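PDB 4US5: luciferase-like monooxygenase from Streptomyces bottropensis, which probably acts as a flavin-utilising monooxygenase of the bacterial luciferase family, inserting or reducing molecular oxygen while oxidising paired donors. Local coordinates for residues B[17-20]-B[21-25]; B[25-28]-B[29-32]; B[238-241]-B[242-245]; B[317-320]-B[321-324]. All coordinates share one frame; numbering follows the deposited sequence.

Contact 1: B[17-20]-B[21-25]. With NA (sodium ion), chain L.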
# COMPACT_ATOMS: atom_id res chain seq x y z
N GLU B 17 8.27 10.99 -22.19
CA GLU B 17 7.52 11.50 -23.34
C GLU B 17 7.07 10.38 -24.24
O GLU B 17 7.84 9.50 -24.63
CB GLU B 17 8.36 12.49 -24.15
CG GLU B 17 7.55 13.17 -25.27
CD GLU B 17 6.48 14.08 -24.69
OE1 GLU B 17 6.82 14.99 -23.89
OE2 GLU B 17 5.29 13.86 -24.98
N GLY B 18 5.78 10.38 -24.56
CA GLY B 18 5.18 9.33 -25.35
C GLY B 18 4.45 8.27 -24.57
O GLY B 18 3.65 7.54 -25.14
N LEU B 19 4.74 8.16 -23.26
CA LEU B 19 4.15 7.12 -22.43
C LEU B 19 3.34 7.76 -21.32
O LEU B 19 3.17 8.97 -21.27
CB LEU B 19 5.26 6.20 -21.88
CG LEU B 19 6.07 5.42 -22.93
CD1 LEU B 19 7.00 4.45 -22.26
CD2 LEU B 19 5.18 4.68 -23.92
N THR B 20 2.83 6.92 -20.43
CA THR B 20 1.94 7.32 -19.36
C THR B 20 2.47 6.82 -18.02
O THR B 20 3.36 5.96 -17.96
CB THR B 20 0.55 6.68 -19.55
OG1 THR B 20 0.64 5.28 -19.33
CG2 THR B 20 0.01 6.95 -20.98
N PRO B 21 1.92 7.35 -16.93
CA PRO B 21 2.31 6.82 -15.60
C PRO B 21 2.13 5.30 -15.43
O PRO B 21 2.94 4.66 -14.75
CB PRO B 21 1.38 7.57 -14.65
CG PRO B 21 1.14 8.86 -15.35
CD PRO B 21 1.05 8.52 -16.80
N ALA B 22 1.13 4.71 -16.09
CA ALA B 22 0.95 3.27 -16.02
C ALA B 22 2.13 2.50 -16.65
O ALA B 22 2.53 1.45 -16.17
CB ALA B 22 -0.34 2.87 -16.69
N HIS B 23 2.70 3.05 -17.71
CA HIS B 23 3.91 2.45 -18.31
C HIS B 23 5.06 2.50 -17.33
O HIS B 23 5.82 1.53 -17.22
CB HIS B 23 4.32 3.17 -19.57
CG HIS B 23 3.40 2.94 -20.73
ND1 HIS B 23 2.44 3.84 -21.11
CD2 HIS B 23 3.31 1.90 -21.59
CE1 HIS B 23 1.78 3.37 -22.15
NE2 HIS B 23 2.29 2.19 -22.46
N SER B 24 5.21 3.63 -16.64
CA SER B 24 6.27 3.81 -15.67
C SER B 24 6.20 2.74 -14.62
O SER B 24 7.24 2.13 -14.25
CB SER B 24 6.17 5.19 -14.99
OG SER B 24 6.27 6.24 -15.94
N LEU B 25 5.00 2.48 -14.10
CA LEU B 25 4.84 1.44 -13.09
C LEU B 25 5.22 0.05 -13.60
O LEU B 25 5.88 -0.73 -12.91
CB LEU B 25 3.42 1.45 -12.49
CG LEU B 25 2.95 2.79 -11.92
CD1 LEU B 25 1.59 2.66 -11.29
CD2 LEU B 25 3.94 3.38 -10.93
NA NA L . 9.67 3.30 -14.14
O HOH W 1 10.15 5.14 -16.34

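Contact 2: B[25-28]-B[29-32]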
# COMPACT_ATOMS: atom_id res chain seq x y z
N LEU B 25 5.00 2.48 -14.10
CA LEU B 25 4.84 1.44 -13.09
C LEU B 25 5.22 0.05 -13.60
O LEU B 25 5.88 -0.73 -12.91
CB LEU B 25 3.42 1.45 -12.49
CG LEU B 25 2.95 2.79 -11.92
CD1 LEU B 25 1.59 2.66 -11.29
CD2 LEU B 25 3.94 3.38 -10.93
N GLN B 26 4.75 -0.28 -14.80
CA GLN B 26 5.08 -1.56 -15.41
C GLN B 26 6.59 -1.67 -15.62
O GLN B 26 7.20 -2.71 -15.37
CB GLN B 26 4.30 -1.75 -16.76
CG GLN B 26 2.78 -1.99 -16.58
CD GLN B 26 2.47 -3.12 -15.61
OE1 GLN B 26 3.02 -4.21 -15.74
NE2 GLN B 26 1.65 -2.83 -14.58
N HIS B 27 7.19 -0.58 -16.06
CA HIS B 27 8.65 -0.57 -16.23
C HIS B 27 9.40 -0.74 -14.93
O HIS B 27 10.51 -1.33 -14.93
CB HIS B 27 9.09 0.67 -16.95
CG HIS B 27 8.75 0.65 -18.40
ND1 HIS B 27 8.57 1.80 -19.13
CD2 HIS B 27 8.47 -0.38 -19.24
CE1 HIS B 27 8.18 1.49 -20.35
NE2 HIS B 27 8.15 0.17 -20.46
N SER B 28 8.82 -0.28 -13.82
CA SER B 28 9.45 -0.46 -12.49
C SER B 28 9.49 -1.88 -12.12
O SER B 28 10.51 -2.40 -11.64
CB SER B 28 8.66 0.30 -11.40
OG SER B 28 8.75 1.69 -11.61
N ILE B 29 8.40 -2.57 -12.38
CA ILE B 29 8.34 -4.00 -12.12
C ILE B 29 9.35 -4.80 -12.95
O ILE B 29 10.06 -5.67 -12.42
CB ILE B 29 6.90 -4.52 -12.38
CG1 ILE B 29 5.95 -3.87 -11.39
CG2 ILE B 29 6.83 -6.03 -12.27
CD1 ILE B 29 4.47 -4.02 -11.74
N GLU B 30 9.44 -4.47 -14.23
CA GLU B 30 10.40 -5.09 -15.12
C GLU B 30 11.85 -4.86 -14.65
O GLU B 30 12.67 -5.81 -14.61
CB GLU B 30 10.27 -4.52 -16.53
CG GLU B 30 11.05 -5.36 -17.53
CD GLU B 30 10.87 -4.94 -18.98
OE1 GLU B 30 10.33 -3.83 -19.25
OE2 GLU B 30 11.34 -5.74 -19.86
N LEU B 31 12.14 -3.66 -14.24
CA LEU B 31 13.48 -3.34 -13.73
C LEU B 31 13.76 -4.09 -12.45
O LEU B 31 14.87 -4.61 -12.25
CB LEU B 31 13.66 -1.85 -13.55
CG LEU B 31 14.99 -1.40 -12.98
CD1 LEU B 31 16.15 -1.83 -13.87
CD2 LEU B 31 14.99 0.11 -12.78
N ALA B 32 12.78 -4.19 -11.56
CA ALA B 32 12.96 -4.92 -10.32
C ALA B 32 13.23 -6.42 -10.55
O ALA B 32 14.06 -7.00 -9.89
CB ALA B 32 11.76 -4.75 -9.42

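Contact 3: B[238-241]-B[242-245]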
# COMPACT_ATOMS: atom_id res chain seq x y z
N ARG B 238 24.67 10.15 -25.50
CA ARG B 238 23.39 10.24 -26.18
C ARG B 238 22.22 9.97 -25.18
O ARG B 238 21.28 10.76 -25.10
CB ARG B 238 23.30 9.25 -27.33
CG ARG B 238 21.93 9.16 -28.00
CD ARG B 238 21.85 8.03 -29.03
NE ARG B 238 20.43 7.77 -29.34
CZ ARG B 238 19.62 6.95 -28.68
NH1 ARG B 238 20.07 6.17 -27.71
NH2 ARG B 238 18.35 6.87 -29.04
N VAL B 239 22.32 8.88 -24.45
CA VAL B 239 21.27 8.51 -23.45
C VAL B 239 21.15 9.63 -22.36
O VAL B 239 20.05 9.99 -21.92
CB VAL B 239 21.53 7.12 -22.84
CG1 VAL B 239 20.47 6.78 -21.79
CG2 VAL B 239 21.55 6.05 -23.92
N TYR B 240 22.29 10.22 -21.98
CA TYR B 240 22.35 11.28 -20.97
C TYR B 240 21.73 12.61 -21.41
O TYR B 240 21.34 13.41 -20.58
CB TYR B 240 23.84 11.53 -20.62
CG TYR B 240 24.12 12.56 -19.59
CD1 TYR B 240 23.46 12.56 -18.36
CD2 TYR B 240 25.13 13.51 -19.79
CE1 TYR B 240 23.75 13.51 -17.38
CE2 TYR B 240 25.45 14.44 -18.81
CZ TYR B 240 24.77 14.43 -17.62
OH TYR B 240 25.07 15.37 -16.67
N ALA B 241 21.61 12.82 -22.71
CA ALA B 241 21.07 14.06 -23.24
C ALA B 241 19.65 14.36 -22.73
O ALA B 241 19.29 15.51 -22.50
CB ALA B 241 21.11 14.04 -24.75
N THR B 242 18.84 13.32 -22.59
CA THR B 242 17.53 13.43 -21.94
C THR B 242 17.60 14.18 -20.63
O THR B 242 16.82 15.13 -20.38
CB THR B 242 16.97 12.01 -21.68
OG1 THR B 242 16.65 11.41 -22.93
CG2 THR B 242 15.76 12.00 -20.75
N HIS B 243 18.53 13.79 -19.78
CA HIS B 243 18.65 14.40 -18.48
C HIS B 243 19.12 15.85 -18.57
O HIS B 243 18.68 16.72 -17.83
CB HIS B 243 19.60 13.59 -17.63
CG HIS B 243 19.30 13.67 -16.18
ND1 HIS B 243 19.90 12.85 -15.27
CD2 HIS B 243 18.45 14.45 -15.48
CE1 HIS B 243 19.44 13.13 -14.06
NE2 HIS B 243 18.52 14.07 -14.18
N ARG B 244 20.10 16.07 -19.44
CA ARG B 244 20.63 17.38 -19.66
C ARG B 244 19.50 18.35 -20.08
O ARG B 244 19.41 19.47 -19.55
CB ARG B 244 21.71 17.33 -20.72
CG ARG B 244 22.97 16.61 -20.30
CD ARG B 244 23.96 16.50 -21.44
NE ARG B 244 24.45 17.82 -21.81
CZ ARG B 244 24.79 18.19 -23.04
NH1 ARG B 244 24.71 17.34 -24.05
NH2 ARG B 244 25.19 19.45 -23.27
N LEU B 245 18.69 17.91 -21.04
CA LEU B 245 17.59 18.77 -21.57
C LEU B 245 16.51 18.95 -20.52
O LEU B 245 15.95 20.03 -20.40
CB LEU B 245 17.00 18.17 -22.83
CG LEU B 245 15.81 18.93 -23.46
CD1 LEU B 245 16.20 20.36 -23.76
CD2 LEU B 245 15.33 18.22 -24.72
O HOH W 2 19.57 10.53 -19.26
O HOH W 3 17.55 8.88 -22.37

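Contact 4: B[317-320]-B[321-324]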
# COMPACT_ATOMS: atom_id res chain seq x y z
N HIS B 317 15.06 7.94 -20.84
CA HIS B 317 13.78 8.02 -21.54
C HIS B 317 13.28 6.63 -21.94
O HIS B 317 12.10 6.32 -21.78
CB HIS B 317 13.90 8.90 -22.78
CG HIS B 317 12.67 8.91 -23.62
ND1 HIS B 317 12.50 8.07 -24.70
CD2 HIS B 317 11.51 9.62 -23.51
CE1 HIS B 317 11.30 8.26 -25.22
NE2 HIS B 317 10.69 9.21 -24.53
N ASP B 318 14.16 5.82 -22.52
CA ASP B 318 13.77 4.58 -23.16
C ASP B 318 14.10 3.40 -22.30
O ASP B 318 15.23 3.17 -21.98
CB ASP B 318 14.48 4.48 -24.54
CG ASP B 318 13.90 3.38 -25.45
OD1 ASP B 318 13.64 2.23 -25.03
OD2 ASP B 318 13.66 3.72 -26.63
N GLN B 319 13.07 2.61 -21.97
CA GLN B 319 13.25 1.42 -21.17
C GLN B 319 14.35 0.50 -21.66
O GLN B 319 15.04 -0.12 -20.85
CB GLN B 319 11.91 0.69 -21.05
CG GLN B 319 11.94 -0.60 -20.26
CD GLN B 319 12.00 -0.43 -18.76
OE1 GLN B 319 12.43 0.59 -18.26
NE2 GLN B 319 11.66 -1.48 -18.04
N ARG B 320 14.52 0.37 -22.98
CA ARG B 320 15.55 -0.53 -23.50
C ARG B 320 16.96 0.00 -23.16
O ARG B 320 17.86 -0.77 -22.82
CB ARG B 320 15.43 -0.70 -25.03
CG ARG B 320 14.10 -1.30 -25.50
CD ARG B 320 13.77 -1.03 -26.96
NE ARG B 320 13.33 0.34 -27.19
CZ ARG B 320 12.89 0.83 -28.35
NH1 ARG B 320 12.81 0.05 -29.42
NH2 ARG B 320 12.53 2.10 -28.44
N ASP B 321 17.13 1.30 -23.26
CA ASP B 321 18.37 1.95 -22.84
C ASP B 321 18.58 1.79 -21.32
O ASP B 321 19.70 1.63 -20.83
CB ASP B 321 18.37 3.43 -23.21
CG ASP B 321 18.49 3.67 -24.72
OD1 ASP B 321 18.91 2.72 -25.43
OD2 ASP B 321 18.16 4.79 -25.14
N ARG B 322 17.50 1.92 -20.57
CA ARG B 322 17.58 1.87 -19.14
C ARG B 322 17.99 0.49 -18.63
O ARG B 322 18.87 0.36 -17.80
CB ARG B 322 16.26 2.27 -18.53
CG ARG B 322 16.33 2.47 -17.04
CD ARG B 322 14.95 2.56 -16.41
NE ARG B 322 15.05 3.20 -15.11
CZ ARG B 322 14.04 3.28 -14.24
NH1 ARG B 322 12.87 2.76 -14.52
NH2 ARG B 322 14.23 3.92 -13.10
N LEU B 323 17.31 -0.55 -19.11
CA LEU B 323 17.65 -1.90 -18.74
C LEU B 323 19.11 -2.23 -19.09
O LEU B 323 19.83 -2.81 -18.27
CB LEU B 323 16.69 -2.91 -19.40
CG LEU B 323 15.25 -2.82 -18.94
CD1 LEU B 323 14.37 -3.77 -19.71
CD2 LEU B 323 15.10 -3.07 -17.45
N ARG B 324 19.54 -1.76 -20.25
CA ARG B 324 20.94 -1.92 -20.67
C ARG B 324 21.91 -1.33 -19.65
O ARG B 324 22.93 -1.95 -19.31
CB ARG B 324 21.24 -1.32 -22.08
CG ARG B 324 21.07 -2.33 -23.21
CD ARG B 324 21.53 -1.85 -24.58
NE ARG B 324 20.70 -0.76 -25.08
CZ ARG B 324 19.59 -0.92 -25.80
NH1 ARG B 324 19.18 -2.14 -26.16
NH2 ARG B 324 18.92 0.14 -26.21
O HOH W 4 16.74 6.66 -23.84

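Contact 1: B[17-20]-B[21-25]
A chi1 of 70° places OG1 of T20 between its own backbone N and carbonyl carbon, while H23 sets CG beside its backbone N (chi1 -71°) and swings its ring back toward the residues that precede the helix. The two groups meet at ND1 of H23, which is hydrogen-bonded to OG1 of T20 at 2.9 Å. T20 is the N-cap, its OG1 taking a weak capping bond from N of A22, and ND1 of H23, three residues on, reciprocates by accepting from the backbone N of T20 at 3.2 Å, the donor tilted 22° from the ring plane: a capping box. One imidazole nitrogen is thus gripped twice by a single residue. The backbone O of T20 opens the helical pattern by accepting from N of S24 at 3.3 Å. L19 covers one face of the ring: its CD2 sits 3.9 Å from the centroid of the H23 imidazole, almost exactly on the ring normal, a CH-pi contact. The next residue, S24, turns its O to a sodium ion at 2.7 Å, with E11 and a water as further ligands. The cap thus starts helix 21-38 at the protein surface, after the loop that follows strand 6-11, where T20 and A22 pack on M162 of the second subunit and P21 on its R161.

Contact 2: B[25-28]-B[29-32]
Helix 21-38 is the helical arm of a beta-alpha-beta unit that links strands 6-11 and 42-45, and I29 to A32 bond back onto L25 to S28 within it. Four successive i to i+4 backbone bonds hold these two turns: N of I29 reaches O of L25 at 3.2 Å, N of E30 reaches O of Q26 at 3.1 Å, and the bonds from L31 to H27 and from A32 to S28 are shorter still. H27 and E30 run side by side in the same direction, with CD2 of the imidazole 3.9 Å from OE1 of the glutamate and the two planes 34° apart. E30 gets there with CG trans to its backbone N (chi1 -168°) and an extended chain beyond it; its OE1 is hydrogen-bonded to NE2 of Q319, which also makes a weak bond to O of H27. Q26 folds at chi2 (-53°), bringing NE2 back to 4.2 Å from CD1 of I29, a loose contact alongside. CG1 of I29 rests 3.5 Å from O of L25. OG of S28 is hydrogen-bonded to E11 and to O of S24, and the S28 side chain is about 3 Å from a bound sodium ion. L31 packs on helix 319-332, I29 and A32 on helix 59-68, and both L31 and A32 on F43. A strand followed by such a helix is the repeating unit of the TIM-barrel fold to which the luciferase-like family belongs.

Contact 3: B[238-241]-B[242-245]
Y240 and R244 make a CH-pi contact in which CG of R244 stands 3.8 Å from the centroid of the tyrosine ring, 20° off its normal and displaced toward the rim. CD of R244 continues over the ring, 3.6 Å from CD2 of Y240. The tyrosine throws its ring forward along the helix with CG trans to the backbone N (chi1 -179°), and the arginine chain crosses it at about a right angle before bending at chi3 toward a salt bridge with D274. H243 comes obliquely to the CD1/CE1 side of the ring, its CB 4.1 Å from CD1 of Y240, while its own imidazole stacks on Y286.

Along the backbone, N of R244 donates to O of Y240 at 3.1 Å and N of L245 to O of A241 at 2.9 Å.

Water takes over where the regular pattern lapses: N of H243 makes a weak bond to O of Y240 (2.9 Å, angle 124°), while O of V239 turns to two waters. One also donates to OG1 of T242 at 2.7 Å, an atom further bonded to O of P259; the other has a long, weak link to N of H243.

With A241 and L245 against helix 261-268 and Y240 against strands 221-229 and 286-289, this is an outer helix of a TIM-barrel fold, packed between a helix and the parallel sheet.

Contact 4: B[317-320]-B[321-324]
D318 and D321 are joined by a water that accepts from N of D318 and donates to OD2 of D321 at 2.7 Å, while CB of D318 lies 3.7 Å from that same oxygen. OD2 of D321 also has a long, weak ion pair with R238. D318 is the N-cap of helix 319-332, and its OD1 has two donors: the backbone N of R320 at 2.9 Å, met on the anti side as the capping bond, and NE of R320, met on the syn side in the guanidinium plane. NH2 of R320 completes a side-on salt bridge, using the syn lone pair of OD2 at 2.7 Å. A carboxylate at the start of a helix is probably stabilised in its charged form by this grip and by the helix dipole.

R324 bends at chi3 (-66°) so that its guanidinium folds back over the turn: O of R320 sits over its centre, 3.4 Å from CZ of R324, and NH2 makes an in-plane salt bridge to OD1 of D321. That O also accepts from N of R324 at 3.2 Å, the donor well above the carbonyl plane. O of D318 and O of Q319 are answered by N of R322 and N of L323, the latter bond nearly straight at 177°. Q319 crosses L323 at a slant, with NE2 of Q319 3.8 Å from CD2 of L323, and sends that nitrogen to E30. R322 runs out extended to a salt bridge with E11 and a bond to S314.

Helix 319-332 thus lies against helix 21-38 through L323 and R322, and D321 meets V239 of helix 233-251.

Contact 1 caps the helix whose next turns form contact 2; they share L25, their centres lie 11 Å apart, and CD1 of L19 touches CE1 of H27 at 3.7 Å. Contact 4 joins the others: NE2 of H317 lies 2.9 Å from O of E17 in contact 1, NE2 of Q319 lies 3.0 Å from OE1 of E30 in contact 2, and CB of H317 lies 3.7 Å from OG1 of T242 in contact 3. Contacts 2 and 3 do not touch, their nearest atoms being about 12 Å apart. Three contacts converge on the carboxylate of E11: contact 1 through the sodium ion it shares with S24, contacts 2 and 4 directly, by S28 and R322.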